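Long-range contact in enhancer of mRNA-decapping protein 4 homolog (PDB 2VXG), which seems to act in mRNA decapping during mRNA degradation and is required for silencing a subset of endogenous miRNA targets: residues P98-I112 with N123-R135. Residues are numbered along the deposited sequence; the frame is centred on the assembly and turned at random.
Sequences PKVLTELYRNCQQFI and NVRLLMKAIITYR
With CG of Y105 turned anti to its own amide nitrogen (chi1 -163°), the ring swings across to helix 121-134 and enters between M128 and R135. The flat phenol suits this place because both faces find a partner. M128 lies over one face, its SD 5.2 Å from the ring centroid in a Met-aromatic contact. R135 NH2 sits above the opposite face, 3.8 Å from Y105 CG, although its cation-pi attraction is weak at best. At the rim, Y105 CE1 meets M128 O in the ring plane at 3.3 Å, and I131 CG2 rests against Y105 CD1 at 3.8 Å. With Y105 replaced by an alanine, a gap would probably open between the M128 thioether and the R135 guanidinium, with R135 freer to turn. Small C108 lets V124 come close, CG1 to C108 CB 3.4 Å. L101 CD1 reaches Y134 CB at 3.5 Å. Segments 98-112 and 123-134 run roughly antiparallel (153°), their axes 9.8 Å apart at closest approach, as a hairpin of helices 91-114 and 121-134 closing this C-terminal domain; helix 73-85 packs against V124, L127 and Y134, while helix 54-66 meets L104.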
ATOM      1  N   PRO A  98       1.052  14.109  -4.147  1.00 22.59           N
ATOM      2  CA  PRO A  98       0.253  15.037  -3.306  1.00 22.90           C
ATOM      3  C   PRO A  98      -1.191  14.611  -3.125  1.00 23.10           C
ATOM      4  O   PRO A  98      -1.688  14.611  -1.995  1.00 24.96           O
ATOM      5  CB  PRO A  98       0.346  16.358  -4.077  1.00 23.55           C
ATOM      6  CG  PRO A  98       1.728  16.281  -4.676  1.00 22.84           C
ATOM      7  CD  PRO A  98       1.870  14.850  -5.119  1.00 23.28           C
ATOM      8  N   LYS A  99      -1.845  14.236  -4.213  1.00 21.98           N
ATOM      9  CA  LYS A  99      -3.233  13.811  -4.156  1.00 21.79           C
ATOM     10  C   LYS A  99      -3.380  12.522  -3.402  1.00 20.73           C
ATOM     11  O   LYS A  99      -4.209  12.429  -2.539  1.00 19.25           O
ATOM     12  CB  LYS A  99      -3.841  13.677  -5.542  1.00 23.62           C
ATOM     13  CG  LYS A  99      -4.282  15.010  -6.144  1.00 26.30           C
ATOM     14  CD  LYS A  99      -3.207  15.650  -7.013  1.00 30.01           C
ATOM     15  CE  LYS A  99      -3.595  17.084  -7.409  1.00 30.26           C
ATOM     16  NZ  LYS A  99      -2.505  18.078  -7.083  1.00 33.96           N
ATOM     17  N   VAL A 100      -2.544  11.527  -3.710  1.00 19.48           N
ATOM     18  CA  VAL A 100      -2.636  10.234  -3.027  1.00 17.75           C
ATOM     19  C   VAL A 100      -2.367  10.393  -1.535  1.00 17.17           C
ATOM     20  O   VAL A 100      -3.048   9.819  -0.728  1.00 14.39           O
ATOM     21  CB  VAL A 100      -1.664   9.230  -3.655  1.00 17.60           C
ATOM     22  CG1 VAL A 100      -1.547   7.936  -2.852  1.00 15.11           C
ATOM     23  CG2 VAL A 100      -2.078   8.980  -5.128  1.00 14.90           C
ATOM     24  N   LEU A 101      -1.388  11.209  -1.159  1.00 18.18           N
ATOM     25  CA  LEU A 101      -1.100  11.350   0.275  1.00 18.50           C
ATOM     26  C   LEU A 101      -2.144  12.114   1.053  1.00 18.69           C
ATOM     27  O   LEU A 101      -2.335  11.854   2.253  1.00 18.13           O
ATOM     28  CB  LEU A 101       0.275  11.979   0.501  1.00 19.13           C
ATOM     29  CG  LEU A 101       1.447  11.261  -0.123  1.00 18.93           C
ATOM     30  CD1 LEU A 101       2.739  12.042   0.108  1.00 20.83           C
ATOM     31  CD2 LEU A 101       1.500   9.830   0.405  1.00 24.13           C
ATOM     32  N   THR A 102      -2.766  13.095   0.410  1.00 19.70           N
ATOM     33  CA  THR A 102      -3.847  13.866   1.018  1.00 20.11           C
ATOM     34  C   THR A 102      -5.047  12.948   1.361  1.00 19.88           C
ATOM     35  O   THR A 102      -5.673  13.071   2.426  1.00 19.46           O
ATOM     36  CB  THR A 102      -4.279  14.995   0.053  1.00 21.20           C
ATOM     37  OG1 THR A 102      -3.201  15.929  -0.082  1.00 22.71           O
ATOM     38  CG2 THR A 102      -5.505  15.707   0.542  1.00 21.65           C
ATOM     39  N   GLU A 103      -5.370  12.041   0.438  1.00 20.55           N
ATOM     40  CA  GLU A 103      -6.435  11.073   0.664  1.00 19.75           C
ATOM     41  C   GLU A 103      -6.037   9.987   1.678  1.00 19.01           C
ATOM     42  O   GLU A 103      -6.864   9.579   2.488  1.00 18.78           O
ATOM     43  CB  GLU A 103      -6.847  10.425  -0.666  1.00 20.87           C
ATOM     44  CG  GLU A 103      -8.173   9.658  -0.637  1.00 22.61           C
ATOM     45  CD  GLU A 103      -9.426  10.496  -0.223  1.00 26.92           C
ATOM     46  OE1 GLU A 103      -9.364  11.730  -0.171  1.00 30.18           O
ATOM     47  OE2 GLU A 103     -10.503   9.895   0.035  1.00 27.79           O
ATOM     48  N   LEU A 104      -4.784   9.532   1.629  1.00 18.22           N
ATOM     49  CA  LEU A 104      -4.241   8.623   2.628  1.00 17.78           C
ATOM     50  C   LEU A 104      -4.381   9.252   4.018  1.00 18.05           C
ATOM     51  O   LEU A 104      -4.866   8.623   4.949  1.00 15.49           O
ATOM     52  CB  LEU A 104      -2.762   8.300   2.329  1.00 18.29           C
ATOM     53  CG  LEU A 104      -2.006   7.606   3.473  1.00 18.17           C
ATOM     54  CD1 LEU A 104      -2.571   6.219   3.778  1.00 20.11           C
ATOM     55  CD2 LEU A 104      -0.507   7.533   3.205  1.00 17.51           C
ATOM     56  N   TYR A 105      -3.966  10.516   4.128  1.00 18.27           N
ATOM     57  CA  TYR A 105      -4.093  11.264   5.367  1.00 18.11           C
ATOM     58  C   TYR A 105      -5.517  11.316   5.906  1.00 18.33           C
ATOM     59  O   TYR A 105      -5.742  11.062   7.085  1.00 16.49           O
ATOM     60  CB  TYR A 105      -3.586  12.698   5.175  1.00 18.82           C
ATOM     61  CG  TYR A 105      -3.324  13.365   6.501  1.00 19.65           C
ATOM     62  CD1 TYR A 105      -2.069  13.317   7.077  1.00 20.15           C
ATOM     63  CD2 TYR A 105      -4.343  14.028   7.179  1.00 21.16           C
ATOM     64  CE1 TYR A 105      -1.821  13.897   8.257  1.00 19.49           C
ATOM     65  CE2 TYR A 105      -4.110  14.617   8.387  1.00 21.50           C
ATOM     66  CZ  TYR A 105      -2.835  14.540   8.929  1.00 20.02           C
ATOM     67  OH  TYR A 105      -2.573  15.117  10.126  1.00 21.18           O
ATOM     68  N   ARG A 106      -6.452  11.636   5.003  1.00 18.34           N
ATOM     69  CA  ARG A 106      -7.875  11.788   5.301  1.00 18.59           C
ATOM     70  C   ARG A 106      -8.441  10.452   5.773  1.00 17.72           C
ATOM     71  O   ARG A 106      -9.150  10.388   6.762  1.00 16.13           O
ATOM     72  CB  ARG A 106      -8.628  12.359   4.052  1.00 18.92           C
ATOM     73  CG  ARG A 106     -10.156  12.706   4.200  1.00 20.76           C
ATOM     74  CD  ARG A 106     -10.590  13.813   3.149  1.00 22.84           C
ATOM     75  NE  ARG A 106     -12.034  14.070   3.012  1.00 29.05           N
ATOM     76  CZ  ARG A 106     -12.737  15.094   3.535  1.00 30.03           C
ATOM     77  NH1 ARG A 106     -12.189  16.010   4.329  1.00 30.51           N
ATOM     78  NH2 ARG A 106     -14.038  15.177   3.290  1.00 30.89           N
ATOM     79  N   ASN A 107      -8.093   9.367   5.075  1.00 16.60           N
ATOM     80  CA  ASN A 107      -8.480   8.039   5.516  1.00 17.15           C
ATOM     81  C   ASN A 107      -7.911   7.608   6.856  1.00 16.43           C
ATOM     82  O   ASN A 107      -8.606   6.929   7.637  1.00 15.39           O
ATOM     83  CB  ASN A 107      -8.127   6.986   4.447  1.00 16.15           C
ATOM     84  CG  ASN A 107      -9.080   7.026   3.273  1.00 18.12           C
ATOM     85  OD1 ASN A 107      -8.672   7.056   2.113  1.00 24.72           O
ATOM     86  ND2 ASN A 107     -10.342   7.042   3.563  1.00 15.31           N
ATOM     87  N   CYS A 108      -6.641   7.947   7.102  1.00 17.44           N
ATOM     88  CA  CYS A 108      -6.000   7.660   8.391  1.00 17.63           C
ATOM     89  C   CYS A 108      -6.677   8.447   9.488  1.00 17.52           C
ATOM     90  O   CYS A 108      -6.919   7.916  10.562  1.00 16.59           O
ATOM     91  CB  CYS A 108      -4.488   7.997   8.378  1.00 17.74           C
ATOM     92  SG  CYS A 108      -3.473   6.889   7.343  1.00 18.29           S
ATOM     93  N   GLN A 109      -7.003   9.708   9.214  1.00 18.08           N
ATOM     94  CA  GLN A 109      -7.740  10.508  10.209  1.00 19.45           C
ATOM     95  C   GLN A 109      -9.095   9.849  10.588  1.00 18.37           C
ATOM     96  O   GLN A 109      -9.470   9.801  11.765  1.00 18.34           O
ATOM     97  CB  GLN A 109      -7.919  11.953   9.722  1.00 20.44           C
ATOM     98  CG  GLN A 109      -9.213  12.198   9.018  1.00 25.33           C
ATOM     99  CD  GLN A 109      -9.317  13.492   8.183  1.00 25.35           C
ATOM    100  OE1 GLN A 109      -8.322  14.236   7.941  1.00 30.11           O
ATOM    101  NE2 GLN A 109     -10.537  13.738   7.720  1.00 23.83           N
ATOM    102  N   GLN A 110      -9.800   9.307   9.598  1.00 17.45           N
ATOM    103  CA  GLN A 110     -11.086   8.617   9.843  1.00 17.91           C
ATOM    104  C   GLN A 110     -10.878   7.312  10.592  1.00 17.18           C
ATOM    105  O   GLN A 110     -11.637   6.991  11.500  1.00 17.32           O
ATOM    106  CB  GLN A 110     -11.859   8.422   8.536  1.00 17.82           C
ATOM    107  CG  GLN A 110     -12.224   9.790   7.921  1.00 19.92           C
ATOM    108  CD  GLN A 110     -13.132  10.603   8.829  1.00 21.06           C
ATOM    109  OE1 GLN A 110     -14.222  10.151   9.186  1.00 22.58           O
ATOM    110  NE2 GLN A 110     -12.692  11.794   9.218  1.00 22.56           N
ATOM    111  N   PHE A 111      -9.823   6.591  10.242  1.00 16.85           N
ATOM    112  CA  PHE A 111      -9.453   5.381  10.958  1.00 17.07           C
ATOM    113  C   PHE A 111      -9.146   5.616  12.438  1.00 17.38           C
ATOM    114  O   PHE A 111      -9.620   4.884  13.312  1.00 17.56           O
ATOM    115  CB  PHE A 111      -8.229   4.743  10.320  1.00 18.25           C
ATOM    116  CG  PHE A 111      -7.661   3.617  11.124  1.00 16.41           C
ATOM    117  CD1 PHE A 111      -8.263   2.380  11.093  1.00 18.12           C
ATOM    118  CD2 PHE A 111      -6.494   3.791  11.875  1.00 18.93           C
ATOM    119  CE1 PHE A 111      -7.719   1.308  11.794  1.00 19.75           C
ATOM    120  CE2 PHE A 111      -5.956   2.728  12.612  1.00 20.91           C
ATOM    121  CZ  PHE A 111      -6.597   1.475  12.553  1.00 20.03           C
ATOM    122  N   ILE A 112      -8.343   6.623  12.742  1.00 17.35           N
ATOM    123  CA  ILE A 112      -8.028   6.858  14.157  1.00 17.81           C
ATOM    124  C   ILE A 112      -9.251   7.308  14.968  1.00 17.77           C
ATOM    125  O   ILE A 112      -9.300   7.090  16.150  1.00 17.07           O
ATOM    126  CB  ILE A 112      -6.844   7.813  14.395  1.00 18.07           C
ATOM    127  CG1 ILE A 112      -7.072   9.189  13.812  1.00 18.94           C
ATOM    128  CG2 ILE A 112      -5.487   7.186  13.853  1.00 17.57           C
ATOM    129  CD1 ILE A 112      -6.072  10.218  14.326  1.00 20.43           C
ATOM    130  N   ASN A 123       0.658   3.660  15.341  1.00 20.03           N
ATOM    131  CA  ASN A 123       1.379   3.477  14.091  1.00 20.38           C
ATOM    132  C   ASN A 123       0.794   4.355  12.973  1.00 19.13           C
ATOM    133  O   ASN A 123       1.523   5.001  12.230  1.00 18.70           O
ATOM    134  CB  ASN A 123       1.369   1.994  13.684  1.00 20.69           C
ATOM    135  CG  ASN A 123       1.995   1.103  14.743  1.00 25.02           C
ATOM    136  OD1 ASN A 123       3.190   0.846  14.716  1.00 29.55           O
ATOM    137  ND2 ASN A 123       1.188   0.707  15.742  1.00 32.37           N
ATOM    138  N   VAL A 124      -0.537   4.404  12.899  1.00 17.43           N
ATOM    139  CA  VAL A 124      -1.192   5.266  11.917  1.00 17.81           C
ATOM    140  C   VAL A 124      -0.982   6.746  12.294  1.00 16.68           C
ATOM    141  O   VAL A 124      -0.742   7.590  11.405  1.00 15.55           O
ATOM    142  CB  VAL A 124      -2.670   4.909  11.765  1.00 17.09           C
ATOM    143  CG1 VAL A 124      -3.444   5.960  10.956  1.00 14.45           C
ATOM    144  CG2 VAL A 124      -2.823   3.519  11.122  1.00 18.06           C
ATOM    145  N   ARG A 125      -1.035   7.075  13.591  1.00 16.19           N
ATOM    146  CA  ARG A 125      -0.759   8.443  13.990  1.00 17.41           C
ATOM    147  C   ARG A 125       0.668   8.864  13.602  1.00 16.55           C
ATOM    148  O   ARG A 125       0.879   9.969  13.124  1.00 16.32           O
ATOM    149  CB  ARG A 125      -1.018   8.662  15.480  1.00 18.03           C
ATOM    150  CG  ARG A 125      -2.510   8.556  15.893  1.00 18.57           C
ATOM    151  CD  ARG A 125      -2.589   8.683  17.436  1.00 22.26           C
ATOM    152  NE  ARG A 125      -2.361  10.062  17.841  1.00 26.41           N
ATOM    153  CZ  ARG A 125      -1.730  10.457  18.948  1.00 31.03           C
ATOM    154  NH1 ARG A 125      -1.242   9.581  19.817  1.00 31.27           N
ATOM    155  NH2 ARG A 125      -1.574  11.761  19.178  1.00 31.03           N
ATOM    156  N   LEU A 126       1.615   7.951  13.736  1.00 15.38           N
ATOM    157  CA  LEU A 126       2.973   8.239  13.341  1.00 16.02           C
ATOM    158  C   LEU A 126       3.048   8.386  11.821  1.00 15.33           C
ATOM    159  O   LEU A 126       3.787   9.233  11.305  1.00 16.81           O
ATOM    160  CB  LEU A 126       3.912   7.087  13.761  1.00 16.44           C
ATOM    161  CG  LEU A 126       5.374   7.294  13.356  1.00 15.90           C
ATOM    162  CD1 LEU A 126       5.928   8.483  14.089  1.00 18.92           C
ATOM    163  CD2 LEU A 126       6.162   6.026  13.655  1.00 18.54           C
ATOM    164  N   LEU A 127       2.352   7.516  11.102  1.00 14.42           N
ATOM    165  CA  LEU A 127       2.304   7.625   9.670  1.00 14.60           C
ATOM    166  C   LEU A 127       1.796   8.994   9.195  1.00 15.35           C
ATOM    167  O   LEU A 127       2.347   9.524   8.231  1.00 15.50           O
ATOM    168  CB  LEU A 127       1.561   6.440   9.039  1.00 14.59           C
ATOM    169  CG  LEU A 127       1.489   6.350   7.494  1.00 13.66           C
ATOM    170  CD1 LEU A 127       2.710   5.734   6.810  1.00 15.96           C
ATOM    171  CD2 LEU A 127       0.220   5.569   7.056  1.00 14.65           C
ATOM    172  N   MET A 128       0.773   9.543   9.867  1.00 15.90           N
ATOM    173  CA  MET A 128       0.188  10.841   9.556  1.00 17.08           C
ATOM    174  C   MET A 128       1.210  11.983   9.740  1.00 17.44           C
ATOM    175  O   MET A 128       1.299  12.890   8.911  1.00 16.87           O
ATOM    176  CB  MET A 128      -1.063  11.054  10.415  1.00 17.15           C
ATOM    177  CG  MET A 128      -2.223  10.140  10.061  1.00 18.48           C
ATOM    178  SD  MET A 128      -3.556  10.141  11.258  1.00 19.77           S
ATOM    179  CE  MET A 128      -3.353   8.612  12.147  1.00 24.40           C
ATOM    180  N   LYS A 129       2.062  11.877  10.756  1.00 18.39           N
ATOM    181  CA  LYS A 129       3.232  12.810  10.876  1.00 18.80           C
ATOM    182  C   LYS A 129       4.248  12.691   9.733  1.00 19.25           C
ATOM    183  O   LYS A 129       4.748  13.699   9.206  1.00 20.41           O
ATOM    184  CB  LYS A 129       3.986  12.602  12.182  1.00 19.67           C
ATOM    185  CG  LYS A 129       3.268  13.006  13.397  1.00 20.27           C
ATOM    186  CD  LYS A 129       3.101  14.522  13.552  1.00 23.56           C
ATOM    187  CE  LYS A 129       2.025  14.813  14.598  1.00 23.13           C
ATOM    188  NZ  LYS A 129       2.004  16.231  15.021  1.00 21.20           N
ATOM    189  N   ALA A 130       4.573  11.463   9.358  1.00 18.43           N
ATOM    190  CA  ALA A 130       5.499  11.219   8.271  1.00 19.44           C
ATOM    191  C   ALA A 130       4.970  11.789   6.963  1.00 20.18           C
ATOM    192  O   ALA A 130       5.743  12.314   6.165  1.00 19.18           O
ATOM    193  CB  ALA A 130       5.732   9.737   8.101  1.00 18.80           C
ATOM    194  N   ILE A 131       3.655  11.642   6.753  1.00 20.35           N
ATOM    195  CA  ILE A 131       2.986  12.110   5.553  1.00 21.80           C
ATOM    196  C   ILE A 131       3.167  13.618   5.397  1.00 23.06           C
ATOM    197  O   ILE A 131       3.416  14.107   4.262  1.00 23.78           O
ATOM    198  CB  ILE A 131       1.458  11.737   5.570  1.00 21.71           C
ATOM    199  CG1 ILE A 131       1.275  10.246   5.258  1.00 23.41           C
ATOM    200  CG2 ILE A 131       0.659  12.570   4.542  1.00 19.27           C
ATOM    201  CD1 ILE A 131      -0.166   9.806   5.354  1.00 21.69           C
ATOM    202  N   ILE A 132       3.070  14.337   6.520  1.00 23.97           N
ATOM    203  CA  ILE A 132       3.255  15.795   6.523  1.00 25.00           C
ATOM    204  C   ILE A 132       4.606  16.164   5.897  1.00 25.53           C
ATOM    205  O   ILE A 132       4.688  17.110   5.124  1.00 25.42           O
ATOM    206  CB  ILE A 132       3.077  16.404   7.941  1.00 24.99           C
ATOM    207  CG1 ILE A 132       1.629  16.201   8.425  1.00 25.13           C
ATOM    208  CG2 ILE A 132       3.447  17.899   7.932  1.00 24.56           C
ATOM    209  CD1 ILE A 132       1.305  16.819   9.783  1.00 26.54           C
ATOM    210  N   THR A 133       5.645  15.369   6.181  1.00 27.32           N
ATOM    211  CA  THR A 133       6.995  15.601   5.641  1.00 28.53           C
ATOM    212  C   THR A 133       7.054  15.378   4.145  1.00 29.37           C
ATOM    213  O   THR A 133       7.693  16.132   3.421  1.00 29.34           O
ATOM    214  CB  THR A 133       8.049  14.716   6.351  1.00 28.20           C
ATOM    215  OG1 THR A 133       8.060  15.040   7.746  1.00 29.63           O
ATOM    216  CG2 THR A 133       9.437  14.951   5.799  1.00 28.14           C
ATOM    217  N   TYR A 134       6.385  14.338   3.674  1.00 31.17           N
ATOM    218  CA  TYR A 134       6.300  14.091   2.233  1.00 32.55           C
ATOM    219  C   TYR A 134       5.521  15.173   1.502  1.00 33.57           C
ATOM    220  O   TYR A 134       5.870  15.539   0.382  1.00 34.16           O
ATOM    221  CB  TYR A 134       5.669  12.733   1.971  1.00 32.70           C
ATOM    222  CG  TYR A 134       6.620  11.596   2.199  1.00 32.68           C
ATOM    223  CD1 TYR A 134       7.445  11.144   1.179  1.00 31.98           C
ATOM    224  CD2 TYR A 134       6.666  10.945   3.419  1.00 32.39           C
ATOM    225  CE1 TYR A 134       8.302  10.098   1.387  1.00 32.61           C
ATOM    226  CE2 TYR A 134       7.524   9.895   3.638  1.00 32.14           C
ATOM    227  CZ  TYR A 134       8.328   9.468   2.617  1.00 33.19           C
ATOM    228  OH  TYR A 134       9.179   8.410   2.834  1.00 34.02           O
ATOM    229  N   ARG A 135       4.473  15.680   2.144  1.00 35.30           N
ATOM    230  CA  ARG A 135       3.702  16.807   1.629  1.00 36.07           C
ATOM    231  C   ARG A 135       4.374  18.141   1.921  1.00 36.91           C
ATOM    232  O   ARG A 135       3.951  19.173   1.391  1.00 37.52           O
ATOM    233  CB  ARG A 135       2.276  16.806   2.204  1.00 36.53           C
ATOM    234  CG  ARG A 135       1.345  15.796   1.526  1.00 37.95           C
ATOM    235  CD  ARG A 135      -0.114  16.222   1.574  1.00 38.99           C
ATOM    236  NE  ARG A 135      -0.665  16.103   2.924  1.00 41.66           N
ATOM    237  CZ  ARG A 135      -1.775  16.705   3.364  1.00 42.35           C
ATOM    238  NH1 ARG A 135      -2.492  17.500   2.569  1.00 43.85           N
ATOM    239  NH2 ARG A 135      -2.171  16.518   4.622  1.00 42.80           N
TER